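Local atomic coordinates of defective in germ line development protein 3, isoform a (Caenorhabditis elegans, PDB entry 3N89), a protein that probably acts in germ-line development as a Bicaudal-C ortholog whose four KH domains, a fold that commonly binds RNA, form one globular platform. Residues Y40-M44 and C104-V108; N133-S137 and E163-A167; P182-L188 and K240-I245; E216-I220 and N247-A251. One frame throughout, in Å; residues are numbered along the deposited sequence.

How the interactions relate
Along the chain interactions 1, 2 and 3 follow one another, while the segments of interactions 3 and 4 alternate. Interaction 1 joins the first KH domain to the start of the second, interaction 2 lies within the second, and interactions 3 and 4 belong to the third. Interactions 1 to 3 reach one six-stranded antiparallel sheet, and interaction 4 adjoins its edge through I220; strands 105-111 and 186-193 are neighbours, so two KH domains share a continuous sheet. Centres of interactions 3 and 4 are about 8 Å apart, those of 1 and 4 about 20 Å. Between helices 161-175 and 245-257, I165 meets both I245 and L249, and L249 also packs on F106 and V108. These contacts tie neighbouring KH domains together, consistent with a globular platform.

Interaction 1 of 4, residues Y40-M44 and C104-V108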
loop_
_atom_site.group_PDB
_atom_site.type_symbol
_atom_site.label_atom_id
_atom_site.label_comp_id
_atom_site.label_asym_id
_atom_site.label_seq_id
_atom_site.Cartn_x
_atom_site.Cartn_y
_atom_site.Cartn_z
ATOM N N TYR A 40 -11.489 0.264 3.405
ATOM C CA TYR A 40 -11.067 0.356 4.794
ATOM C C TYR A 40 -10.911 1.808 5.245
ATOM O O TYR A 40 -10.555 2.070 6.394
ATOM C CB TYR A 40 -9.735 -0.372 4.980
ATOM C CG TYR A 40 -9.769 -1.834 4.601
ATOM C CD1 TYR A 40 -10.576 -2.735 5.297
ATOM C CD2 TYR A 40 -9.009 -2.318 3.536
ATOM C CE1 TYR A 40 -10.627 -4.082 4.943
ATOM C CE2 TYR A 40 -9.054 -3.664 3.171
ATOM C CZ TYR A 40 -9.867 -4.541 3.877
ATOM O OH TYR A 40 -9.944 -5.868 3.503
ATOM N N TYR A 41 -11.168 2.759 4.351
ATOM C CA TYR A 41 -11.019 4.158 4.723
ATOM C C TYR A 41 -11.799 4.495 5.980
ATOM O O TYR A 41 -11.257 5.093 6.911
ATOM C CB TYR A 41 -11.428 5.085 3.569
ATOM C CG TYR A 41 -10.379 5.153 2.469
ATOM C CD1 TYR A 41 -9.090 4.661 2.687
ATOM C CD2 TYR A 41 -10.672 5.695 1.213
ATOM C CE1 TYR A 41 -8.130 4.697 1.691
ATOM C CE2 TYR A 41 -9.706 5.739 0.202
ATOM C CZ TYR A 41 -8.438 5.235 0.451
ATOM O OH TYR A 41 -7.475 5.245 -0.535
ATOM N N SER A 42 -13.063 4.088 6.006
ATOM C CA SER A 42 -13.943 4.337 7.135
ATOM C C SER A 42 -13.386 3.780 8.441
ATOM O O SER A 42 -13.438 4.446 9.481
ATOM C CB SER A 42 -15.309 3.721 6.855
ATOM O OG SER A 42 -16.182 3.889 7.955
ATOM N N LEU A 43 -12.854 2.559 8.379
ATOM C CA LEU A 43 -12.294 1.884 9.550
ATOM C C LEU A 43 -10.965 2.458 10.012
ATOM O O LEU A 43 -10.552 2.239 11.152
ATOM C CB LEU A 43 -12.101 0.398 9.265
ATOM C CG LEU A 43 -13.330 -0.505 9.120
ATOM C CD1 LEU A 43 -12.885 -1.865 8.599
ATOM C CD2 LEU A 43 -14.043 -0.635 10.461
ATOM N N MET A 44 -10.282 3.174 9.127
ATOM C CA MET A 44 -9.001 3.769 9.484
ATOM C C MET A 44 -9.291 5.085 10.182
ATOM O O MET A 44 -8.454 5.612 10.914
ATOM C CB MET A 44 -8.145 4.013 8.230
ATOM C CG MET A 44 -7.447 2.775 7.679
ATOM S SD MET A 44 -6.578 3.024 6.089
ATOM C CE MET A 44 -5.771 4.604 6.368
ATOM N N CYS A 104 -3.627 -0.625 9.832
ATOM C CA CYS A 104 -4.672 -0.761 8.830
ATOM C C CYS A 104 -5.407 -2.095 8.941
ATOM O O CYS A 104 -4.797 -3.135 9.207
ATOM C CB CYS A 104 -4.091 -0.612 7.424
ATOM S SG CYS A 104 -5.325 -0.809 6.128
ATOM N N HIS A 105 -6.722 -2.051 8.746
ATOM C CA HIS A 105 -7.548 -3.251 8.802
ATOM C C HIS A 105 -7.431 -4.022 7.502
ATOM O O HIS A 105 -6.854 -3.540 6.526
ATOM C CB HIS A 105 -9.027 -2.900 8.999
ATOM C CG HIS A 105 -9.401 -2.566 10.409
ATOM N ND1 HIS A 105 -9.057 -1.375 11.012
ATOM C CD2 HIS A 105 -10.092 -3.271 11.337
ATOM C CE1 HIS A 105 -9.519 -1.362 12.249
ATOM N NE2 HIS A 105 -10.151 -2.502 12.471
ATOM N N PHE A 106 -7.989 -5.230 7.514
ATOM C CA PHE A 106 -8.046 -6.116 6.355
ATOM C C PHE A 106 -9.212 -7.075 6.634
ATOM O O PHE A 106 -9.621 -7.243 7.780
ATOM C CB PHE A 106 -6.720 -6.868 6.168
ATOM C CG PHE A 106 -6.527 -8.032 7.098
ATOM C CD1 PHE A 106 -7.226 -9.224 6.901
ATOM C CD2 PHE A 106 -5.640 -7.944 8.171
ATOM C CE1 PHE A 106 -7.042 -10.311 7.753
ATOM C CE2 PHE A 106 -5.450 -9.027 9.030
ATOM C CZ PHE A 106 -6.154 -10.213 8.820
ATOM N N THR A 107 -9.758 -7.696 5.595
ATOM C CA THR A 107 -10.885 -8.606 5.777
ATOM C C THR A 107 -10.692 -9.941 5.068
ATOM O O THR A 107 -10.085 -10.007 3.999
ATOM C CB THR A 107 -12.189 -7.958 5.267
ATOM O OG1 THR A 107 -12.501 -6.815 6.072
ATOM C CG2 THR A 107 -13.342 -8.948 5.321
ATOM N N VAL A 108 -11.212 -11.004 5.678
ATOM C CA VAL A 108 -11.131 -12.352 5.116
ATOM C C VAL A 108 -12.486 -13.027 5.312
ATOM O O VAL A 108 -13.159 -12.796 6.315
ATOM C CB VAL A 108 -10.035 -13.196 5.812
ATOM C CG1 VAL A 108 -10.092 -14.628 5.320
ATOM C CG2 VAL A 108 -8.665 -12.611 5.526
#
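Y40 lays its ring against the backbone of H105-T107, and this is the dense part of the contact. The carbonyl oxygen of H105 sits over the centre of one ring face, 3.7 Å above its plane, while OG1 of T107 lies in plane at the edge, 3.5 Å from Y40 CE1. That hydroxyl has its own hydrogen bond to T155. The phenol end receives a weak bond, T107 N to Y40 OH at 2.8 Å, bent to 122° at the hydrogen. With CG beside its own backbone N (chi1 -59°), the ring of Y40 reaches from the start of helix 41-45 to strand 105-111, the opening strand of the second KH domain, so this is a seam between the first two KH domains. An alanine at Y40 is likely to leave T107 N without this partner and open a gap over the H105 carbonyl. Beside the ring, C104 SG stands oblique to it, 5.4 Å from the Y40 centroid, and meets M44 SD at 4.0 Å. The more exposed flank is looser: L43 CB rests on one imidazole face of H105 in a CH-pi contact, 4.2 Å from the ring centroid and offset toward its rim, and L43 CD1 approaches H105 CB at 4.0 Å.

Interaction 2 of 4, residues N133-S137 and E163-A167; sequences NVEMS and ELIEA
E163 OE1 is approached by the side-chain amide of N133 and by a water. This is the rim of a KH domain, in which helix 161-175 packs across an antiparallel sheet made by strands 105-111, 149-157 and 135-141; the order of elements is consistent with the type I form. The hydrogen bond from the amide is the stronger: N133 ND2 lies 2.7 Å from E163 OE1, with an angle of 159° at the hydrogen. It uses the syn lone pair of the carboxylate oxygen, and that oxygen lies close to the amide plane, although the two flat groups are turned 51° apart. Water 1 accepts from N133 N at 3.1 Å and gives a weak bond to E163 OE1, making a second, looser route between the residues. E163 reaches the amide from the first turn of that helix, its chain extended beyond CG. Beneath this polar edge the contact turns apolar. V134 points its two methyls at successive parts of the helix: CG2 comes to 4.0 Å from L164 CA, and CG1 to 4.1 Å from A167 CB. A167 offers only its CB, which meets both V134 and M136. I154 of the middle strand, touched by V134, M136 and L164, continues this apolar layer into the sheet. M136 adds its far end, its chain bending at chi3 (147°) and bringing the terminal methyl CE to 3.7 Å from A167 CB.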
loop_
_atom_site.group_PDB
_atom_site.type_symbol
_atom_site.label_atom_id
_atom_site.label_comp_id
_atom_site.label_asym_id
_atom_site.label_seq_id
_atom_site.Cartn_x
_atom_site.Cartn_y
_atom_site.Cartn_z
ATOM N N ASN A 133 -10.407 -7.452 19.053
ATOM C CA ASN A 133 -9.614 -7.154 17.868
ATOM C C ASN A 133 -9.953 -8.068 16.692
ATOM O O ASN A 133 -9.147 -8.233 15.778
ATOM C CB ASN A 133 -8.119 -7.279 18.187
ATOM C CG ASN A 133 -7.704 -6.448 19.387
ATOM O OD1 ASN A 133 -8.156 -5.316 19.557
ATOM N ND2 ASN A 133 -6.825 -7.002 20.219
ATOM N N VAL A 134 -11.140 -8.664 16.705
ATOM C CA VAL A 134 -11.519 -9.556 15.623
ATOM C C VAL A 134 -13.012 -9.550 15.328
ATOM O O VAL A 134 -13.713 -10.522 15.608
ATOM C CB VAL A 134 -11.090 -11.002 15.929
ATOM C CG1 VAL A 134 -11.377 -11.890 14.742
ATOM C CG2 VAL A 134 -9.617 -11.044 16.262
ATOM N N GLU A 135 -13.496 -8.461 14.744
ATOM C CA GLU A 135 -14.907 -8.367 14.411
ATOM C C GLU A 135 -15.333 -9.517 13.511
ATOM O O GLU A 135 -14.635 -9.865 12.565
ATOM C CB GLU A 135 -15.201 -7.046 13.709
ATOM C CG GLU A 135 -16.642 -6.930 13.239
ATOM N N MET A 136 -16.486 -10.103 13.811
ATOM C CA MET A 136 -17.004 -11.198 13.005
ATOM C C MET A 136 -18.458 -10.907 12.660
ATOM O O MET A 136 -19.241 -10.494 13.513
ATOM C CB MET A 136 -16.904 -12.527 13.765
ATOM C CG MET A 136 -15.515 -12.816 14.317
ATOM S SD MET A 136 -15.370 -14.477 14.988
ATOM C CE MET A 136 -13.659 -14.877 14.614
ATOM N N SER A 137 -18.808 -11.122 11.400
ATOM C CA SER A 137 -20.161 -10.876 10.934
ATOM C C SER A 137 -20.456 -11.779 9.750
ATOM O O SER A 137 -19.567 -12.114 8.974
ATOM C CB SER A 137 -20.315 -9.408 10.531
ATOM O OG SER A 137 -20.071 -8.545 11.636
ATOM N N GLU A 163 -3.899 -12.684 16.276
ATOM C CA GLU A 163 -5.176 -12.818 16.960
ATOM C C GLU A 163 -6.285 -13.272 16.010
ATOM O O GLU A 163 -7.155 -14.054 16.392
ATOM C CB GLU A 163 -5.579 -11.487 17.601
ATOM C CG GLU A 163 -4.777 -11.095 18.835
ATOM C CD GLU A 163 -5.266 -9.790 19.453
ATOM O OE1 GLU A 163 -6.501 -9.621 19.576
ATOM O OE2 GLU A 163 -4.426 -8.942 19.827
ATOM N N LEU A 164 -6.262 -12.785 14.773
ATOM C CA LEU A 164 -7.295 -13.155 13.812
ATOM C C LEU A 164 -7.172 -14.603 13.366
ATOM O O LEU A 164 -8.150 -15.353 13.398
ATOM C CB LEU A 164 -7.257 -12.226 12.595
ATOM C CG LEU A 164 -8.387 -12.419 11.574
ATOM C CD1 LEU A 164 -8.644 -11.106 10.864
ATOM C CD2 LEU A 164 -8.041 -13.521 10.591
ATOM N N ILE A 165 -5.977 -15.003 12.947
ATOM C CA ILE A 165 -5.769 -16.379 12.509
ATOM C C ILE A 165 -6.247 -17.375 13.567
ATOM O O ILE A 165 -7.021 -18.281 13.271
ATOM C CB ILE A 165 -4.284 -16.652 12.208
ATOM C CG1 ILE A 165 -3.821 -15.761 11.045
ATOM C CG2 ILE A 165 -4.087 -18.122 11.885
ATOM C CD1 ILE A 165 -2.412 -16.040 10.554
ATOM N N GLU A 166 -5.789 -17.193 14.802
ATOM C CA GLU A 166 -6.171 -18.078 15.896
ATOM C C GLU A 166 -7.693 -18.181 16.008
ATOM O O GLU A 166 -8.256 -19.284 15.986
ATOM C CB GLU A 166 -5.572 -17.569 17.211
ATOM C CG GLU A 166 -4.046 -17.616 17.246
ATOM C CD GLU A 166 -3.507 -19.007 17.536
ATOM O OE1 GLU A 166 -3.188 -19.300 18.714
ATOM O OE2 GLU A 166 -3.411 -19.817 16.590
ATOM N N ALA A 167 -8.358 -17.037 16.122
ATOM C CA ALA A 167 -9.815 -17.027 16.221
ATOM C C ALA A 167 -10.394 -17.858 15.081
ATOM O O ALA A 167 -11.339 -18.621 15.271
ATOM C CB ALA A 167 -10.336 -15.602 16.145
HETATM O O HOH W 1 -9.077 -8.651 21.546
#

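Interaction 3 of 4, residues P182-L188 and K240-I245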
loop_
_atom_site.group_PDB
_atom_site.type_symbol
_atom_site.label_atom_id
_atom_site.label_comp_id
_atom_site.label_asym_id
_atom_site.label_seq_id
_atom_site.Cartn_x
_atom_site.Cartn_y
_atom_site.Cartn_z
ATOM N N PRO A 182 -12.097 -28.004 5.046
ATOM C CA PRO A 182 -11.706 -27.811 3.643
ATOM C C PRO A 182 -10.377 -27.060 3.539
ATOM O O PRO A 182 -9.930 -26.456 4.513
ATOM C CB PRO A 182 -12.881 -27.026 3.069
ATOM C CG PRO A 182 -14.045 -27.570 3.852
ATOM C CD PRO A 182 -13.495 -27.586 5.264
ATOM N N GLU A 183 -9.750 -27.095 2.365
ATOM C CA GLU A 183 -8.460 -26.432 2.188
ATOM C C GLU A 183 -8.461 -25.163 1.338
ATOM O O GLU A 183 -7.404 -24.685 0.924
ATOM C CB GLU A 183 -7.442 -27.425 1.626
ATOM C CG GLU A 183 -7.050 -28.515 2.614
ATOM C CD GLU A 183 -6.038 -29.483 2.038
ATOM O OE1 GLU A 183 -6.363 -30.148 1.032
ATOM O OE2 GLU A 183 -4.917 -29.577 2.589
ATOM N N ASN A 184 -9.645 -24.621 1.088
ATOM C CA ASN A 184 -9.801 -23.394 0.315
ATOM C C ASN A 184 -11.050 -22.721 0.862
ATOM O O ASN A 184 -11.892 -22.220 0.116
ATOM C CB ASN A 184 -9.980 -23.715 -1.170
ATOM C CG ASN A 184 -8.668 -24.054 -1.858
ATOM O OD1 ASN A 184 -7.829 -24.766 -1.310
ATOM N ND2 ASN A 184 -8.495 -23.553 -3.077
ATOM N N ASN A 185 -11.141 -22.723 2.188
ATOM C CA ASN A 185 -12.271 -22.169 2.920
ATOM C C ASN A 185 -12.119 -20.678 3.210
ATOM O O ASN A 185 -12.904 -20.111 3.968
ATOM C CB ASN A 185 -12.422 -22.942 4.235
ATOM C CG ASN A 185 -13.859 -23.031 4.710
ATOM O OD1 ASN A 185 -14.177 -22.645 5.837
ATOM N ND2 ASN A 185 -14.733 -23.558 3.862
ATOM N N PHE A 186 -11.115 -20.042 2.611
ATOM C CA PHE A 186 -10.885 -18.610 2.832
ATOM C C PHE A 186 -10.711 -17.805 1.551
ATOM O O PHE A 186 -10.052 -18.243 0.610
ATOM C CB PHE A 186 -9.664 -18.411 3.727
ATOM C CG PHE A 186 -9.908 -18.770 5.162
ATOM C CD1 PHE A 186 -10.486 -17.853 6.030
ATOM C CD2 PHE A 186 -9.583 -20.035 5.641
ATOM C CE1 PHE A 186 -10.735 -18.190 7.356
ATOM C CE2 PHE A 186 -9.828 -20.381 6.960
ATOM C CZ PHE A 186 -10.408 -19.456 7.822
ATOM N N THR A 187 -11.294 -16.613 1.535
ATOM C CA THR A 187 -11.221 -15.738 0.372
ATOM C C THR A 187 -10.958 -14.295 0.785
ATOM O O THR A 187 -11.589 -13.794 1.715
ATOM C CB THR A 187 -12.540 -15.762 -0.414
ATOM O OG1 THR A 187 -12.900 -17.116 -0.710
ATOM C CG2 THR A 187 -12.400 -14.976 -1.705
ATOM N N LEU A 188 -10.025 -13.639 0.099
ATOM C CA LEU A 188 -9.707 -12.244 0.370
ATOM C C LEU A 188 -9.882 -11.434 -0.902
ATOM O O LEU A 188 -9.457 -11.853 -1.982
ATOM C CB LEU A 188 -8.269 -12.072 0.870
ATOM C CG LEU A 188 -7.893 -10.596 1.104
ATOM C CD1 LEU A 188 -7.360 -10.414 2.522
ATOM C CD2 LEU A 188 -6.879 -10.137 0.070
ATOM N N LYS A 240 -9.190 -11.576 -6.613
ATOM C CA LYS A 240 -9.686 -12.529 -5.621
ATOM C C LYS A 240 -8.669 -13.618 -5.279
ATOM O O LYS A 240 -8.173 -14.322 -6.157
ATOM C CB LYS A 240 -10.984 -13.190 -6.082
ATOM C CG LYS A 240 -11.693 -13.898 -4.930
ATOM C CD LYS A 240 -13.086 -14.396 -5.273
ATOM C CE LYS A 240 -13.051 -15.701 -6.039
ATOM N NZ LYS A 240 -14.413 -16.318 -6.073
ATOM N N VAL A 241 -8.380 -13.764 -3.991
ATOM C CA VAL A 241 -7.415 -14.753 -3.518
ATOM C C VAL A 241 -8.129 -15.847 -2.715
ATOM O O VAL A 241 -8.984 -15.542 -1.890
ATOM C CB VAL A 241 -6.355 -14.066 -2.613
ATOM C CG1 VAL A 241 -5.296 -15.046 -2.197
ATOM C CG2 VAL A 241 -5.706 -12.910 -3.351
ATOM N N VAL A 242 -7.787 -17.114 -2.954
ATOM C CA VAL A 242 -8.408 -18.228 -2.223
ATOM C C VAL A 242 -7.361 -19.195 -1.655
ATOM O O VAL A 242 -6.285 -19.347 -2.223
ATOM C CB VAL A 242 -9.368 -19.043 -3.125
ATOM C CG1 VAL A 242 -9.887 -20.262 -2.369
ATOM C CG2 VAL A 242 -10.526 -18.176 -3.578
ATOM N N GLY A 243 -7.683 -19.843 -0.535
ATOM C CA GLY A 243 -6.766 -20.785 0.085
ATOM C C GLY A 243 -6.880 -20.784 1.601
ATOM O O GLY A 243 -7.727 -20.086 2.157
ATOM N N ASN A 244 -6.049 -21.568 2.279
ATOM C CA ASN A 244 -6.089 -21.597 3.735
ATOM C C ASN A 244 -5.796 -20.202 4.254
ATOM O O ASN A 244 -5.251 -19.366 3.535
ATOM C CB ASN A 244 -5.051 -22.569 4.303
ATOM C CG ASN A 244 -5.260 -23.986 3.826
ATOM O OD1 ASN A 244 -6.338 -24.341 3.339
ATOM N ND2 ASN A 244 -4.228 -24.815 3.973
ATOM N N ILE A 245 -6.138 -19.960 5.512
ATOM C CA ILE A 245 -5.922 -18.654 6.110
ATOM C C ILE A 245 -4.471 -18.173 6.066
ATOM O O ILE A 245 -4.219 -17.040 5.675
ATOM C CB ILE A 245 -6.446 -18.623 7.573
ATOM C CG1 ILE A 245 -6.191 -17.247 8.190
ATOM C CG2 ILE A 245 -5.784 -19.722 8.389
ATOM C CD1 ILE A 245 -6.820 -16.118 7.413
#
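The ring of F186 carries I245 CB on one face, 3.8 Å above the plane and over its centre, a CH-pi contact at the first turn of helix 245-257. The carbonyl of G243 approaches the same ring obliquely. Behind the ring the backbones pair antiparallel: G243 N donates to F186 O at 3.1 Å, and L188 and V241 exchange two bonds, L188 N to V241 O at 2.9 Å and V241 N to L188 O at 3.0 Å, the latter nearly straight at 170°. T187 and V242 form the adjoining non-hydrogen-bonded pair. On their face, T187 CG2 lies 3.5 Å from K240 CG, and V242 CG2 lies 3.9 Å from T187 OG1; L188 and V241 turn to the other face. G243 has phi 146°, where a CB would jam against the preceding carbonyl. A serine in place of F186 would probably leave I245 without the flat surface it rests on and open a gap at the helix start. F186 also touches A168 and N172 of helix 161-175 and V108 and M110 of strand 105-111, while L188 and V241 both meet V248 of helix 245-257; strand 186-193 thus joins strand 105-111 to strand 236-242 beneath the two helices.

Interaction 4 of 4, residues E216-I220 and N247-A251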
loop_
_atom_site.group_PDB
_atom_site.type_symbol
_atom_site.label_atom_id
_atom_site.label_comp_id
_atom_site.label_asym_id
_atom_site.label_seq_id
_atom_site.Cartn_x
_atom_site.Cartn_y
_atom_site.Cartn_z
ATOM N N GLU A 216 4.181 -19.850 -5.064
ATOM C CA GLU A 216 4.898 -19.698 -3.799
ATOM C C GLU A 216 4.003 -19.743 -2.566
ATOM O O GLU A 216 4.469 -20.033 -1.464
ATOM C CB GLU A 216 5.657 -18.366 -3.784
ATOM C CD GLU A 216 7.741 -19.062 -5.037
ATOM N N THR A 217 2.720 -19.463 -2.744
ATOM C CA THR A 217 1.814 -19.422 -1.604
ATOM C C THR A 217 0.704 -20.464 -1.595
ATOM O O THR A 217 -0.094 -20.504 -0.657
ATOM C CB THR A 217 1.166 -18.028 -1.493
ATOM O OG1 THR A 217 0.513 -17.901 -0.228
ATOM C CG2 THR A 217 0.145 -17.835 -2.591
ATOM N N THR A 218 0.649 -21.305 -2.625
ATOM C CA THR A 218 -0.385 -22.331 -2.703
ATOM C C THR A 218 -1.713 -21.619 -2.501
ATOM O O THR A 218 -2.363 -21.773 -1.472
ATOM C CB THR A 218 -0.246 -23.375 -1.581
ATOM O OG1 THR A 218 1.119 -23.448 -1.152
ATOM C CG2 THR A 218 -0.696 -24.740 -2.074
ATOM N N THR A 219 -2.101 -20.823 -3.483
ATOM C CA THR A 219 -3.338 -20.074 -3.408
ATOM C C THR A 219 -3.861 -19.957 -4.823
ATOM O O THR A 219 -3.148 -20.259 -5.776
ATOM C CB THR A 219 -3.073 -18.661 -2.833
ATOM O OG1 THR A 219 -2.629 -18.772 -1.475
ATOM C CG2 THR A 219 -4.321 -17.811 -2.876
ATOM N N ILE A 220 -5.113 -19.550 -4.968
ATOM C CA ILE A 220 -5.685 -19.380 -6.293
ATOM C C ILE A 220 -6.018 -17.906 -6.416
ATOM O O ILE A 220 -6.568 -17.309 -5.490
ATOM C CB ILE A 220 -6.950 -20.253 -6.485
ATOM C CG1 ILE A 220 -6.560 -21.740 -6.419
ATOM C CG2 ILE A 220 -7.589 -19.956 -7.833
ATOM C CD1 ILE A 220 -7.738 -22.693 -6.427
ATOM N N ASN A 247 -1.896 -19.017 4.061
ATOM C CA ASN A 247 -1.421 -18.745 2.708
ATOM C C ASN A 247 -2.010 -17.452 2.137
ATOM O O ASN A 247 -1.298 -16.653 1.529
ATOM C CB ASN A 247 -1.773 -19.913 1.787
ATOM C CG ASN A 247 -1.223 -21.235 2.286
ATOM O OD1 ASN A 247 -1.279 -21.528 3.484
ATOM N ND2 ASN A 247 -0.705 -22.048 1.369
ATOM N N VAL A 248 -3.307 -17.246 2.335
ATOM C CA VAL A 248 -3.962 -16.052 1.816
ATOM C C VAL A 248 -3.309 -14.770 2.331
ATOM O O VAL A 248 -2.959 -13.883 1.547
ATOM C CB VAL A 248 -5.458 -16.018 2.184
ATOM C CG1 VAL A 248 -6.123 -14.836 1.501
ATOM C CG2 VAL A 248 -6.127 -17.303 1.762
ATOM N N LEU A 249 -3.147 -14.669 3.646
ATOM C CA LEU A 249 -2.534 -13.483 4.227
ATOM C C LEU A 249 -1.091 -13.332 3.735
ATOM O O LEU A 249 -0.474 -12.284 3.908
ATOM C CB LEU A 249 -2.584 -13.548 5.762
ATOM C CG LEU A 249 -3.985 -13.656 6.393
ATOM C CD1 LEU A 249 -3.877 -13.435 7.894
ATOM C CD2 LEU A 249 -4.933 -12.612 5.793
ATOM N N LYS A 250 -0.561 -14.389 3.123
ATOM C CA LYS A 250 0.795 -14.367 2.584
ATOM C C LYS A 250 0.695 -13.842 1.154
ATOM O O LYS A 250 1.550 -13.092 0.682
ATOM C CB LYS A 250 1.400 -15.774 2.586
ATOM C CG LYS A 250 2.916 -15.782 2.730
ATOM C CD LYS A 250 3.309 -15.090 4.020
ATOM C CE LYS A 250 4.782 -14.751 4.055
ATOM N NZ LYS A 250 5.102 -13.821 5.181
ATOM N N ALA A 251 -0.356 -14.249 0.457
ATOM C CA ALA A 251 -0.571 -13.776 -0.900
ATOM C C ALA A 251 -0.760 -12.260 -0.798
ATOM O O ALA A 251 -0.136 -11.490 -1.528
ATOM C CB ALA A 251 -1.809 -14.428 -1.488
#
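Helix 209-217 ends at T217, whose CA lies 5.4 Å from N247 CA, and T218 then leaves helical geometry with positive phi (52°), turning the chain away. N247 bonds to this turn: its side-chain nitrogen donates to the carbonyl at the helix end, N247 ND2 to T217 O at 2.6 Å, with 142° at the hydrogen. The donor stands above the carbonyl plane, not on a lone pair, and the acceptor is tilted from the amide plane. A second, weak bond runs from N247 ND2 to T218 O at 3.3 Å, so the amide of N247 spans two successive carbonyls of the turn. T217 turns its hydroxyl away from its own backbone N (chi1 -168°), which brings T217 OG1 to 2.8 Å from N247 O and to 3.6 Å from K250 CB. T217 CG2 then meets A251 CB at 4.1 Å, one turn further along the helix. T219 slides past N247 in the opposite direction, its OG1 3.6 Å from N247 CB. T219 and A251 both also touch V241 of strand 236-242, so the turn, the helix and the strand meet around V241. This is the KH arrangement in the third domain: the second helix of a helical pair turns into edge strand 220-222, and the turn is held against the C-terminal helix that packs on the sheet.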